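Long-range contacts in diaminopimelate decarboxylase (Aquifex aeolicus, PDB 2P3E), which probably catalyses the pyridoxal 5'-phosphate-dependent decarboxylation of meso-2,6-diaminopimelate to L-lysine, completing the diaminopimelate route of lysine biosynthesis: residues F68-L72 with L403-R407; I44-E49 with L75-A81; L59-V64 with A81-I85; L3-Y7 with Y325-I329. All blocks are in the same frame, centred on the assembly; numbering follows the deposited sequence.

Contacts 1, 2 and 3 follow one another around helix 70-78 of the pyridoxal-binding barrel. Contact 1 joins the start of this helix to the beta-sheet domain, contact 2 packs its C-terminal part on helix 41-54, and contact 3 pairs the strands that precede and follow it. Contacts 2 and 3 share Ala-81 and have centres about 10 Å apart; contacts 1 and 2 meet where Leu-72 CD2 lies 3.8 Å from Ile-44 CD1. Contact 3 is beside the probable cofactor site, the side chains of Asp-84 and Glu-279 being about 4 Å apart. Contact 4 reaches the same sheet as contact 1, their centres about 23 Å apart, where the N-terminal helix packs on it.

Contact 1 of 4, residues F68-L72 with L403-R407; sequences FNPHL and LIRKR
Asn-69 meets the carbonyl of Ile-404 from well above its plane and not on a lone pair. Asn-69 ND2 is 3.1 Å from Ile-404 O, yet its N-H points fairly straight at the oxygen (161°), which lies close to the plane of the amide. The other end of this amide serves its own helix: with CG anti to the backbone N (chi1 -178°), OD1 accepts weak bonds from His-71 N and Leu-72 N as the N-cap of helix 70-78. ND2 also donates to Glu-393 OE1, which helps to fix the rotation of the amide. Glu-393 faces both Ile-404 and Arg-405 in a classic beta bulge. The contact links a helix of the alpha/beta barrel to the C-terminal beta domain of this class-II decarboxylase. Ile-404 fills the apolar part. Its side chain crosses that of Leu-72 at about a right angle, with CD1 3.7 Å from Leu-72 CD2, while its CG2 lies 3.8 Å from His-71 CB. The imidazole turns its edge to the same carbonyl, with His-71 CD2 3.3 Å from Ile-404 O. Ser-417 of the second subunit hydrogen-bonds to both residues, its OG to Ile-404 O and its O to His-71 NE2.

Contact 2 of 4, residues I44-E49 with L75-A81; sequences IKERFE and LLGELGA
Ile-44 and Phe-48 of helix 41-54 face the C-terminal part of helix 70-78, the backbones coming nearest at Lys-45 and Leu-76 (CA atoms 7.0 Å apart), where the latter helix ends in a Schellman motif: Ala-81 N bonds to Leu-76 O and Gly-80 N to Gly-77 O, with Gly-80 at positive phi. Leu-76 CD2 touches both Ile-44 CG2, at 3.6 Å, and Phe-48 CB. The phenyl ring, its CG anti to the backbone N (chi1 179°), reaches across the helix end: Phe-48 CE1 lies 3.4 Å from Ala-81 CB, and Phe-48 CE2 3.7 Å from Leu-79 CB. With an alanine here, a gap would probably open beside Ala-81 and the turn at Gly-80 would have less apolar cover. The Leu-79 side chain crosses that of Lys-45 at about a right angle, its CD1 3.8 Å from Lys-45 CG. Beside Leu-79 a water donates to both Glu-49 OE2 (2.6 Å) and Leu-79 O (2.8 Å), the one polar bridge of the contact. Ile-284 of helix 282-285 covers Ile-44, Phe-48 and Leu-76, while beneath them Phe-48 rests on Ile-60 and Leu-76 on Tyr-62 of barrel strand 59-63.

Contact 3 of 4, residues L59-V64 with A81-I85; sequences LICYAV and AGADI
Cys-61 and Gly-82 bring two parallel strands of the alpha/beta barrel unusually close, their CA atoms 3.9 Å apart, where the beta-alpha-beta unit of strand 59-63, helix 70-78 and strand 82-85 closes. This is the tight end. Gly-82 N donates to Ile-60 O at 2.8 Å, and its carbonyl takes Tyr-62 N from well above the plane (61° out of it). A side chain on Gly-82 would run into Cys-61 SG, and the close approach depends on its absence. Tyr-62 O then receives Asp-84 N, at 2.8 Å, and also has the CA-H of Ala-83 nearby, a CA-H...O contact of 3.4 Å between Ala-83 CA and Tyr-62 O.

Beyond this the strands, inclined at 47°, separate, and the last bond, Val-64 N to Asp-84 O, lengthens to 3.2 Å although it lies in the carbonyl plane. The looser end is not a solvent side, for every residue in the contact is buried. Cys-61, Ala-63 and Asp-84 face the barrel interior, where Asp-84 lies against Glu-279, a probable cofactor-binding residue, and has its OD2 3.6 Å from Ala-63 CB. Tyr-62 and Ala-83 face the surrounding helices; Tyr-62 OH hydrogen-bonds to Asn-67 O and Ala-83 packs on Ala-94. Val-64, just past the strand and with its CG2 anti to the carbonyl carbon, places CG2 3.9 Å from Ala-83 CB on the helix-facing side.

Contact 4 of 4, residues L3-Y7 with Y325-I329; sequences LLKEY and YHHII
The hydrogen bond of 2.9 Å between Tyr-325 OH and His-327 ND1 steadies the imidazole beside which Tyr-7 of the N-terminal helix lays its ring. The contact packs helix 3-7 against the residues leading into strand 328-330, in the C-terminal beta domain that class-II decarboxylases carry beside their alpha/beta barrel. The Tyr-7 and His-327 rings are nearly parallel (9°) but strongly offset, with centroids 5.3 Å apart, and there is little face-to-face stacking. The meeting is at the hydroxyl end of the phenol: Tyr-7 OH is 3.6 Å from His-327 CB, and Tyr-7 CE2 is 4.0 Å from His-327 CD2. His-327 presents its ring this way because its CG is anti to the backbone N (chi1 -160°), which sets the imidazole alongside the Tyr-7 ring.

Tyr-7 OH is itself hydrogen-bonded to Tyr-249 O, and Lys-248 makes a cation-pi contact with the Tyr-7 ring. Were this tyrosine a leucine, the Tyr-249 carbonyl would be likely to lose its hydroxyl partner, and His-327 its aromatic neighbour. Leu-3 approaches the same side of the imidazole, nearer its far end, its CD2 3.7 Å from His-327 NE2. The neighbouring Leu-4 meets Ile-329 tip to tip near Tyr-13 of strand 11-14, and both methyls of the leucine close on a single atom: Ile-329 CD1 lies 3.6 Å from Leu-4 CD1 and 3.7 Å from Leu-4 CD2.

Contact 1 of 4, residues F68-L72 with L403-R407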
loop_
_atom_site.group_PDB
_atom_site.type_symbol
_atom_site.label_atom_id
_atom_site.label_comp_id
_atom_site.label_asym_id
_atom_site.label_seq_id
_atom_site.Cartn_x
_atom_site.Cartn_y
_atom_site.Cartn_z
ATOM N N PHE B 68 14.163 0.188 -0.265
ATOM C CA PHE B 68 14.778 1.105 -1.201
ATOM C C PHE B 68 15.491 2.297 -0.570
ATOM O O PHE B 68 15.885 3.211 -1.285
ATOM C CB PHE B 68 13.781 1.584 -2.309
ATOM C CG PHE B 68 12.519 2.208 -1.799
ATOM C CD1 PHE B 68 12.536 3.440 -1.145
ATOM C CD2 PHE B 68 11.285 1.561 -1.984
ATOM C CE1 PHE B 68 11.360 4.023 -0.669
ATOM C CE2 PHE B 68 10.105 2.138 -1.525
ATOM C CZ PHE B 68 10.136 3.366 -0.854
ATOM N N ASN B 69 15.671 2.311 0.752
ATOM C CA ASN B 69 16.314 3.489 1.352
ATOM C C ASN B 69 17.715 3.629 0.771
ATOM O O ASN B 69 18.505 2.689 0.858
ATOM C CB ASN B 69 16.360 3.395 2.889
ATOM C CG ASN B 69 16.987 4.642 3.528
ATOM O OD1 ASN B 69 18.176 4.906 3.356
ATOM N ND2 ASN B 69 16.177 5.419 4.227
ATOM N N PRO B 70 18.031 4.796 0.162
ATOM C CA PRO B 70 19.299 4.872 -0.558
ATOM C C PRO B 70 20.534 4.759 0.335
ATOM O O PRO B 70 21.569 4.278 -0.132
ATOM C CB PRO B 70 19.266 6.239 -1.261
ATOM C CG PRO B 70 18.145 6.998 -0.645
ATOM C CD PRO B 70 17.239 6.034 0.081
ATOM N N HIS B 71 20.429 5.189 1.589
ATOM C CA HIS B 71 21.540 5.025 2.530
ATOM C C HIS B 71 21.781 3.552 2.876
ATOM O O HIS B 71 22.932 3.119 3.026
ATOM C CB HIS B 71 21.325 5.880 3.793
ATOM C CG HIS B 71 21.120 7.338 3.488
ATOM N ND1 HIS B 71 22.156 8.171 3.110
ATOM C CD2 HIS B 71 19.993 8.095 3.446
ATOM C CE1 HIS B 71 21.679 9.387 2.882
ATOM N NE2 HIS B 71 20.368 9.361 3.068
ATOM N N LEU B 72 20.709 2.770 2.976
ATOM C CA LEU B 72 20.860 1.344 3.233
ATOM C C LEU B 72 21.444 0.625 2.014
ATOM O O LEU B 72 22.284 -0.277 2.160
ATOM C CB LEU B 72 19.521 0.722 3.654
ATOM C CG LEU B 72 18.875 1.305 4.929
ATOM C CD1 LEU B 72 17.516 0.650 5.216
ATOM C CD2 LEU B 72 19.805 1.157 6.160
ATOM N N LEU B 403 19.999 9.869 10.938
ATOM C CA LEU B 403 18.686 9.984 10.353
ATOM C C LEU B 403 18.815 9.665 8.865
ATOM O O LEU B 403 19.565 10.347 8.154
ATOM C CB LEU B 403 18.097 11.390 10.599
ATOM C CG LEU B 403 16.668 11.685 10.106
ATOM C CD1 LEU B 403 15.659 10.778 10.850
ATOM C CD2 LEU B 403 16.339 13.152 10.360
ATOM N N ILE B 404 18.155 8.597 8.406
ATOM C CA ILE B 404 18.295 8.183 6.993
ATOM C C ILE B 404 17.021 8.437 6.123
ATOM O O ILE B 404 17.064 8.332 4.888
ATOM C CB ILE B 404 18.842 6.724 6.851
ATOM C CG1 ILE B 404 17.915 5.717 7.552
ATOM C CG2 ILE B 404 20.271 6.626 7.409
ATOM C CD1 ILE B 404 18.103 4.284 7.091
ATOM N N ARG B 405 15.928 8.818 6.775
ATOM C CA ARG B 405 14.762 9.395 6.094
ATOM C C ARG B 405 14.003 10.284 7.066
ATOM O O ARG B 405 13.586 9.825 8.123
ATOM C CB ARG B 405 13.824 8.309 5.535
ATOM C CG ARG B 405 12.760 8.899 4.586
ATOM C CD ARG B 405 11.771 7.857 4.059
ATOM N NE ARG B 405 10.702 8.530 3.304
ATOM C CZ ARG B 405 10.651 8.636 1.978
ATOM N NH1 ARG B 405 11.590 8.097 1.211
ATOM N NH2 ARG B 405 9.616 9.250 1.413
ATOM N N LYS B 406 13.839 11.558 6.713
ATOM C CA LYS B 406 13.048 12.480 7.539
ATOM C C LYS B 406 11.592 12.030 7.506
ATOM O O LYS B 406 11.127 11.468 6.500
ATOM C CB LYS B 406 13.131 13.910 7.009
ATOM C CG LYS B 406 14.553 14.551 7.083
ATOM C CD LYS B 406 14.549 15.960 6.402
ATOM C CE LYS B 406 14.297 15.868 4.880
ATOM N NZ LYS B 406 14.654 17.126 4.116
ATOM N N ARG B 407 10.890 12.273 8.606
ATOM C CA ARG B 407 9.446 12.115 8.626
ATOM C C ARG B 407 8.830 13.070 7.606
ATOM O O ARG B 407 9.216 14.243 7.521
ATOM C CB ARG B 407 8.900 12.415 10.019
ATOM C CG ARG B 407 7.416 12.065 10.223
ATOM C CD ARG B 407 7.010 12.266 11.689
ATOM N NE ARG B 407 7.898 11.491 12.559
ATOM C CZ ARG B 407 7.782 10.181 12.796
ATOM N NH1 ARG B 407 6.804 9.464 12.221
ATOM N NH2 ARG B 407 8.672 9.578 13.571
#

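Contact 2 of 4, residues I44-E49 with L75-A81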
loop_
_atom_site.group_PDB
_atom_site.type_symbol
_atom_site.label_atom_id
_atom_site.label_comp_id
_atom_site.label_asym_id
_atom_site.label_seq_id
_atom_site.Cartn_x
_atom_site.Cartn_y
_atom_site.Cartn_z
ATOM N N ILE B 44 22.856 -5.585 9.132
ATOM C CA ILE B 44 22.839 -5.582 7.664
ATOM C C ILE B 44 24.186 -6.060 7.105
ATOM O O ILE B 44 24.231 -6.962 6.251
ATOM C CB ILE B 44 22.472 -4.191 7.091
ATOM C CG1 ILE B 44 21.031 -3.802 7.475
ATOM C CG2 ILE B 44 22.600 -4.182 5.572
ATOM C CD1 ILE B 44 20.705 -2.326 7.267
ATOM N N LYS B 45 25.275 -5.444 7.584
ATOM C CA LYS B 45 26.633 -5.768 7.136
ATOM C C LYS B 45 26.958 -7.240 7.373
ATOM O O LYS B 45 27.533 -7.889 6.499
ATOM C CB LYS B 45 27.692 -4.874 7.826
ATOM C CG LYS B 45 27.637 -3.380 7.473
ATOM C CD LYS B 45 28.506 -2.544 8.442
ATOM C CE LYS B 45 28.603 -1.077 8.014
ATOM N NZ LYS B 45 29.672 -0.374 8.800
ATOM N N GLU B 46 26.595 -7.754 8.545
ATOM C CA GLU B 46 26.904 -9.137 8.924
ATOM C C GLU B 46 26.088 -10.181 8.158
ATOM O O GLU B 46 26.609 -11.257 7.846
ATOM C CB GLU B 46 26.743 -9.361 10.428
ATOM C CG GLU B 46 27.872 -8.730 11.234
ATOM C CD GLU B 46 27.533 -8.541 12.697
ATOM O OE1 GLU B 46 26.605 -9.202 13.206
ATOM O OE2 GLU B 46 28.219 -7.716 13.340
ATOM N N ARG B 47 24.821 -9.873 7.862
ATOM C CA ARG B 47 24.033 -10.749 6.970
ATOM C C ARG B 47 24.635 -10.819 5.570
ATOM O O ARG B 47 24.689 -11.902 4.966
ATOM C CB ARG B 47 22.563 -10.304 6.874
ATOM C CG ARG B 47 21.832 -10.286 8.212
ATOM C CD ARG B 47 21.707 -11.661 8.850
ATOM N NE ARG B 47 20.681 -12.430 8.148
ATOM C CZ ARG B 47 20.006 -13.455 8.663
ATOM N NH1 ARG B 47 20.247 -13.872 9.914
ATOM N NH2 ARG B 47 19.089 -14.065 7.916
ATOM N N PHE B 48 25.041 -9.666 5.039
ATOM C CA PHE B 48 25.676 -9.629 3.732
ATOM C C PHE B 48 26.983 -10.426 3.734
ATOM O O PHE B 48 27.254 -11.187 2.792
ATOM C CB PHE B 48 25.944 -8.201 3.235
ATOM C CG PHE B 48 26.630 -8.155 1.890
ATOM C CD1 PHE B 48 25.905 -8.326 0.721
ATOM C CD2 PHE B 48 28.014 -7.965 1.800
ATOM C CE1 PHE B 48 26.537 -8.306 -0.534
ATOM C CE2 PHE B 48 28.656 -7.927 0.546
ATOM C CZ PHE B 48 27.919 -8.115 -0.617
ATOM N N GLU B 49 27.785 -10.218 4.784
ATOM C CA GLU B 49 29.074 -10.885 4.905
ATOM C C GLU B 49 28.919 -12.396 5.075
ATOM O O GLU B 49 29.780 -13.167 4.644
ATOM C CB GLU B 49 29.908 -10.284 6.053
ATOM C CG GLU B 49 30.437 -8.862 5.792
ATOM C CD GLU B 49 31.212 -8.729 4.496
ATOM O OE1 GLU B 49 31.957 -9.669 4.131
ATOM O OE2 GLU B 49 31.087 -7.673 3.840
ATOM N N LEU B 75 25.148 1.440 1.822
ATOM C CA LEU B 75 25.813 0.604 2.812
ATOM C C LEU B 75 26.250 -0.768 2.250
ATOM O O LEU B 75 27.397 -1.216 2.446
ATOM C CB LEU B 75 24.866 0.431 4.012
ATOM C CG LEU B 75 25.391 0.181 5.420
ATOM C CD1 LEU B 75 26.076 1.441 5.962
ATOM C CD2 LEU B 75 24.278 -0.231 6.371
ATOM N N LEU B 76 25.327 -1.433 1.557
ATOM C CA LEU B 76 25.593 -2.720 0.905
ATOM C C LEU B 76 26.513 -2.564 -0.296
ATOM O O LEU B 76 27.450 -3.352 -0.472
ATOM C CB LEU B 76 24.264 -3.392 0.488
ATOM C CG LEU B 76 23.413 -3.812 1.700
ATOM C CD1 LEU B 76 21.941 -4.013 1.311
ATOM C CD2 LEU B 76 23.982 -5.067 2.347
ATOM N N GLY B 77 26.263 -1.547 -1.114
ATOM C CA GLY B 77 27.124 -1.243 -2.265
ATOM C C GLY B 77 28.591 -1.062 -1.882
ATOM O O GLY B 77 29.485 -1.470 -2.623
ATOM N N GLU B 78 28.829 -0.464 -0.720
ATOM C CA GLU B 78 30.203 -0.236 -0.220
ATOM C C GLU B 78 30.877 -1.541 0.208
ATOM O O GLU B 78 32.116 -1.631 0.246
ATOM C CB GLU B 78 30.206 0.774 0.935
ATOM C CG GLU B 78 29.862 2.217 0.526
ATOM C CD GLU B 78 31.084 3.006 0.027
ATOM O OE1 GLU B 78 32.161 2.384 -0.151
ATOM O OE2 GLU B 78 30.966 4.242 -0.200
ATOM N N LEU B 79 30.062 -2.551 0.510
ATOM C CA LEU B 79 30.571 -3.884 0.820
ATOM C C LEU B 79 30.821 -4.767 -0.402
ATOM O O LEU B 79 31.319 -5.888 -0.267
ATOM C CB LEU B 79 29.665 -4.603 1.818
ATOM C CG LEU B 79 29.454 -3.904 3.159
ATOM C CD1 LEU B 79 28.373 -4.626 3.970
ATOM C CD2 LEU B 79 30.758 -3.781 3.957
ATOM N N GLY B 80 30.461 -4.264 -1.577
ATOM C CA GLY B 80 30.637 -4.981 -2.838
ATOM C C GLY B 80 29.354 -5.664 -3.299
ATOM O O GLY B 80 29.395 -6.530 -4.164
ATOM N N ALA B 81 28.216 -5.277 -2.725
ATOM C CA ALA B 81 26.930 -5.851 -3.150
ATOM C C ALA B 81 26.615 -5.420 -4.555
ATOM O O ALA B 81 26.930 -4.304 -4.954
ATOM C CB ALA B 81 25.801 -5.437 -2.212
HETATM O O HOH W 1 32.686 -6.987 1.890
#

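Contact 3 of 4, residues L59-V64 with A81-I85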
loop_
_atom_site.group_PDB
_atom_site.type_symbol
_atom_site.label_atom_id
_atom_site.label_comp_id
_atom_site.label_asym_id
_atom_site.label_seq_id
_atom_site.Cartn_x
_atom_site.Cartn_y
_atom_site.Cartn_z
ATOM N N LEU B 59 28.606 -13.476 -7.038
ATOM C CA LEU B 59 28.107 -12.110 -6.984
ATOM C C LEU B 59 26.841 -12.102 -6.131
ATOM O O LEU B 59 25.865 -12.787 -6.450
ATOM C CB LEU B 59 27.776 -11.582 -8.378
ATOM C CG LEU B 59 27.058 -10.214 -8.433
ATOM C CD1 LEU B 59 27.964 -9.112 -7.871
ATOM C CD2 LEU B 59 26.635 -9.897 -9.850
ATOM N N ILE B 60 26.862 -11.323 -5.056
ATOM C CA ILE B 60 25.712 -11.202 -4.172
ATOM C C ILE B 60 24.929 -9.930 -4.533
ATOM O O ILE B 60 25.352 -8.824 -4.224
ATOM C CB ILE B 60 26.125 -11.220 -2.685
ATOM C CG1 ILE B 60 27.063 -12.403 -2.391
ATOM C CG2 ILE B 60 24.864 -11.233 -1.758
ATOM C CD1 ILE B 60 26.487 -13.805 -2.738
ATOM N N CYS B 61 23.801 -10.106 -5.213
ATOM C CA CYS B 61 22.978 -8.975 -5.655
ATOM C C CYS B 61 21.867 -8.700 -4.661
ATOM O O CYS B 61 20.948 -9.514 -4.526
ATOM C CB CYS B 61 22.365 -9.278 -7.013
ATOM S SG CYS B 61 23.500 -9.183 -8.413
ATOM N N TYR B 62 21.920 -7.563 -3.978
ATOM C CA TYR B 62 20.845 -7.196 -3.044
ATOM C C TYR B 62 19.517 -6.976 -3.791
ATOM O O TYR B 62 19.475 -6.247 -4.774
ATOM C CB TYR B 62 21.234 -5.964 -2.214
ATOM C CG TYR B 62 20.064 -5.389 -1.471
ATOM C CD1 TYR B 62 19.367 -6.157 -0.518
ATOM C CD2 TYR B 62 19.615 -4.093 -1.746
ATOM C CE1 TYR B 62 18.258 -5.626 0.161
ATOM C CE2 TYR B 62 18.504 -3.570 -1.088
ATOM C CZ TYR B 62 17.843 -4.344 -0.137
ATOM O OH TYR B 62 16.754 -3.819 0.509
ATOM N N ALA B 63 18.451 -7.647 -3.353
ATOM C CA ALA B 63 17.125 -7.471 -3.964
ATOM C C ALA B 63 16.505 -6.174 -3.447
ATOM O O ALA B 63 15.927 -6.117 -2.353
ATOM C CB ALA B 63 16.206 -8.670 -3.654
ATOM N N VAL B 64 16.649 -5.125 -4.252
ATOM C CA VAL B 64 16.241 -3.777 -3.889
ATOM C C VAL B 64 14.744 -3.658 -3.534
ATOM O O VAL B 64 14.357 -2.803 -2.740
ATOM C CB VAL B 64 16.670 -2.778 -5.004
ATOM C CG1 VAL B 64 16.224 -1.355 -4.670
ATOM C CG2 VAL B 64 18.224 -2.834 -5.164
ATOM N N ALA B 81 28.216 -5.277 -2.725
ATOM C CA ALA B 81 26.930 -5.851 -3.150
ATOM C C ALA B 81 26.615 -5.420 -4.555
ATOM O O ALA B 81 26.930 -4.304 -4.954
ATOM C CB ALA B 81 25.801 -5.437 -2.212
ATOM N N GLY B 82 25.995 -6.325 -5.308
ATOM C CA GLY B 82 25.319 -5.957 -6.531
ATOM C C GLY B 82 23.884 -5.562 -6.216
ATOM O O GLY B 82 23.497 -5.430 -5.043
ATOM N N ALA B 83 23.107 -5.346 -7.264
ATOM C CA ALA B 83 21.692 -5.023 -7.116
ATOM C C ALA B 83 20.847 -5.844 -8.087
ATOM O O ALA B 83 21.113 -5.893 -9.296
ATOM C CB ALA B 83 21.433 -3.512 -7.277
ATOM N N ASP B 84 19.864 -6.534 -7.525
ATOM C CA ASP B 84 18.814 -7.196 -8.287
ATOM C C ASP B 84 17.650 -6.211 -8.329
ATOM O O ASP B 84 17.049 -5.903 -7.295
ATOM C CB ASP B 84 18.451 -8.526 -7.598
ATOM C CG ASP B 84 17.058 -9.068 -7.982
ATOM O OD1 ASP B 84 16.633 -8.958 -9.133
ATOM O OD2 ASP B 84 16.372 -9.608 -7.086
ATOM N N ILE B 85 17.367 -5.699 -9.522
ATOM C CA ILE B 85 16.364 -4.661 -9.699
ATOM C C ILE B 85 15.179 -5.152 -10.509
ATOM O O ILE B 85 15.317 -6.106 -11.284
ATOM C CB ILE B 85 16.980 -3.381 -10.365
ATOM C CG1 ILE B 85 17.448 -3.680 -11.812
ATOM C CG2 ILE B 85 18.120 -2.830 -9.470
ATOM C CD1 ILE B 85 17.739 -2.441 -12.691
#

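Contact 4 of 4, residues L3-Y7 with Y325-I329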
loop_
_atom_site.group_PDB
_atom_site.type_symbol
_atom_site.label_atom_id
_atom_site.label_comp_id
_atom_site.label_asym_id
_atom_site.label_seq_id
_atom_site.Cartn_x
_atom_site.Cartn_y
_atom_site.Cartn_z
ATOM N N LEU B 3 15.368 -15.518 23.098
ATOM C CA LEU B 3 14.451 -15.238 21.979
ATOM C C LEU B 3 14.795 -13.968 21.186
ATOM O O LEU B 3 14.970 -14.035 19.969
ATOM C CB LEU B 3 12.986 -15.215 22.445
ATOM C CG LEU B 3 11.941 -15.038 21.327
ATOM C CD1 LEU B 3 11.967 -16.206 20.301
ATOM C CD2 LEU B 3 10.549 -14.816 21.889
ATOM N N LEU B 4 14.906 -12.831 21.874
ATOM C CA LEU B 4 15.159 -11.546 21.198
ATOM C C LEU B 4 16.432 -11.534 20.365
ATOM O O LEU B 4 16.444 -11.012 19.251
ATOM C CB LEU B 4 15.175 -10.388 22.196
ATOM C CG LEU B 4 13.815 -9.979 22.744
ATOM C CD1 LEU B 4 13.934 -8.567 23.281
ATOM C CD2 LEU B 4 12.714 -10.081 21.680
ATOM N N LYS B 5 17.499 -12.127 20.892
ATOM C CA LYS B 5 18.754 -12.243 20.139
ATOM C C LYS B 5 18.690 -13.196 18.940
ATOM O O LYS B 5 19.477 -13.064 17.996
ATOM C CB LYS B 5 19.923 -12.595 21.078
ATOM C CG LYS B 5 20.310 -11.435 22.013
ATOM C CD LYS B 5 21.322 -11.870 23.070
ATOM C CE LYS B 5 21.341 -10.894 24.254
ATOM N NZ LYS B 5 22.342 -9.799 24.113
ATOM N N GLU B 6 17.758 -14.146 18.979
ATOM C CA GLU B 6 17.482 -15.010 17.835
ATOM C C GLU B 6 16.936 -14.205 16.664
ATOM O O GLU B 6 17.199 -14.537 15.510
ATOM C CB GLU B 6 16.497 -16.121 18.192
ATOM C CG GLU B 6 17.078 -17.180 19.149
ATOM C CD GLU B 6 16.051 -18.212 19.558
ATOM O OE1 GLU B 6 14.850 -18.056 19.256
ATOM O OE2 GLU B 6 16.451 -19.198 20.204
ATOM N N TYR B 7 16.173 -13.155 16.970
ATOM C CA TYR B 7 15.704 -12.228 15.941
ATOM C C TYR B 7 16.843 -11.357 15.443
ATOM O O TYR B 7 17.114 -11.288 14.237
ATOM C CB TYR B 7 14.547 -11.371 16.474
ATOM C CG TYR B 7 13.246 -12.114 16.554
ATOM C CD1 TYR B 7 12.480 -12.323 15.412
ATOM C CD2 TYR B 7 12.774 -12.617 17.775
ATOM C CE1 TYR B 7 11.301 -13.024 15.458
ATOM C CE2 TYR B 7 11.583 -13.316 17.842
ATOM C CZ TYR B 7 10.839 -13.505 16.676
ATOM O OH TYR B 7 9.649 -14.172 16.702
ATOM N N TYR B 325 2.634 -12.873 10.656
ATOM C CA TYR B 325 3.077 -12.753 12.028
ATOM C C TYR B 325 4.340 -11.876 12.104
ATOM O O TYR B 325 5.382 -12.179 11.486
ATOM C CB TYR B 325 3.367 -14.154 12.629
ATOM C CG TYR B 325 3.753 -14.112 14.097
ATOM C CD1 TYR B 325 2.839 -14.469 15.096
ATOM C CD2 TYR B 325 5.018 -13.669 14.494
ATOM C CE1 TYR B 325 3.182 -14.388 16.439
ATOM C CE2 TYR B 325 5.372 -13.608 15.839
ATOM C CZ TYR B 325 4.451 -13.968 16.799
ATOM O OH TYR B 325 4.809 -13.893 18.118
ATOM N N HIS B 326 4.235 -10.799 12.872
ATOM C CA HIS B 326 5.383 -10.040 13.356
ATOM C C HIS B 326 5.361 -10.073 14.890
ATOM O O HIS B 326 4.331 -9.794 15.501
ATOM C CB HIS B 326 5.321 -8.581 12.877
ATOM C CG HIS B 326 5.625 -8.418 11.419
ATOM N ND1 HIS B 326 6.851 -7.986 10.959
ATOM C CD2 HIS B 326 4.864 -8.643 10.318
ATOM C CE1 HIS B 326 6.839 -7.965 9.633
ATOM N NE2 HIS B 326 5.645 -8.353 9.221
ATOM N N HIS B 327 6.494 -10.416 15.483
ATOM C CA HIS B 327 6.641 -10.410 16.934
ATOM C C HIS B 327 6.583 -8.969 17.445
ATOM O O HIS B 327 7.206 -8.066 16.868
ATOM C CB HIS B 327 7.937 -11.107 17.346
ATOM C CG HIS B 327 7.950 -11.579 18.776
ATOM N ND1 HIS B 327 7.022 -12.462 19.276
ATOM C CD2 HIS B 327 8.796 -11.303 19.799
ATOM C CE1 HIS B 327 7.279 -12.697 20.556
ATOM N NE2 HIS B 327 8.360 -12.017 20.894
ATOM N N ILE B 328 5.785 -8.755 18.494
ATOM C CA ILE B 328 5.606 -7.418 19.079
ATOM C C ILE B 328 5.921 -7.467 20.585
ATOM O O ILE B 328 5.341 -8.281 21.312
ATOM C CB ILE B 328 4.180 -6.845 18.841
ATOM C CG1 ILE B 328 3.864 -6.818 17.322
ATOM C CG2 ILE B 328 4.049 -5.452 19.463
ATOM C CD1 ILE B 328 2.492 -6.273 16.959
ATOM N N ILE B 329 6.829 -6.593 21.016
ATOM C CA ILE B 329 7.319 -6.566 22.387
ATOM C C ILE B 329 7.272 -5.143 22.934
ATOM O O ILE B 329 7.375 -4.171 22.157
ATOM C CB ILE B 329 8.770 -7.121 22.491
ATOM C CG1 ILE B 329 9.749 -6.258 21.667
ATOM C CG2 ILE B 329 8.787 -8.588 22.058
ATOM C CD1 ILE B 329 11.231 -6.675 21.735
#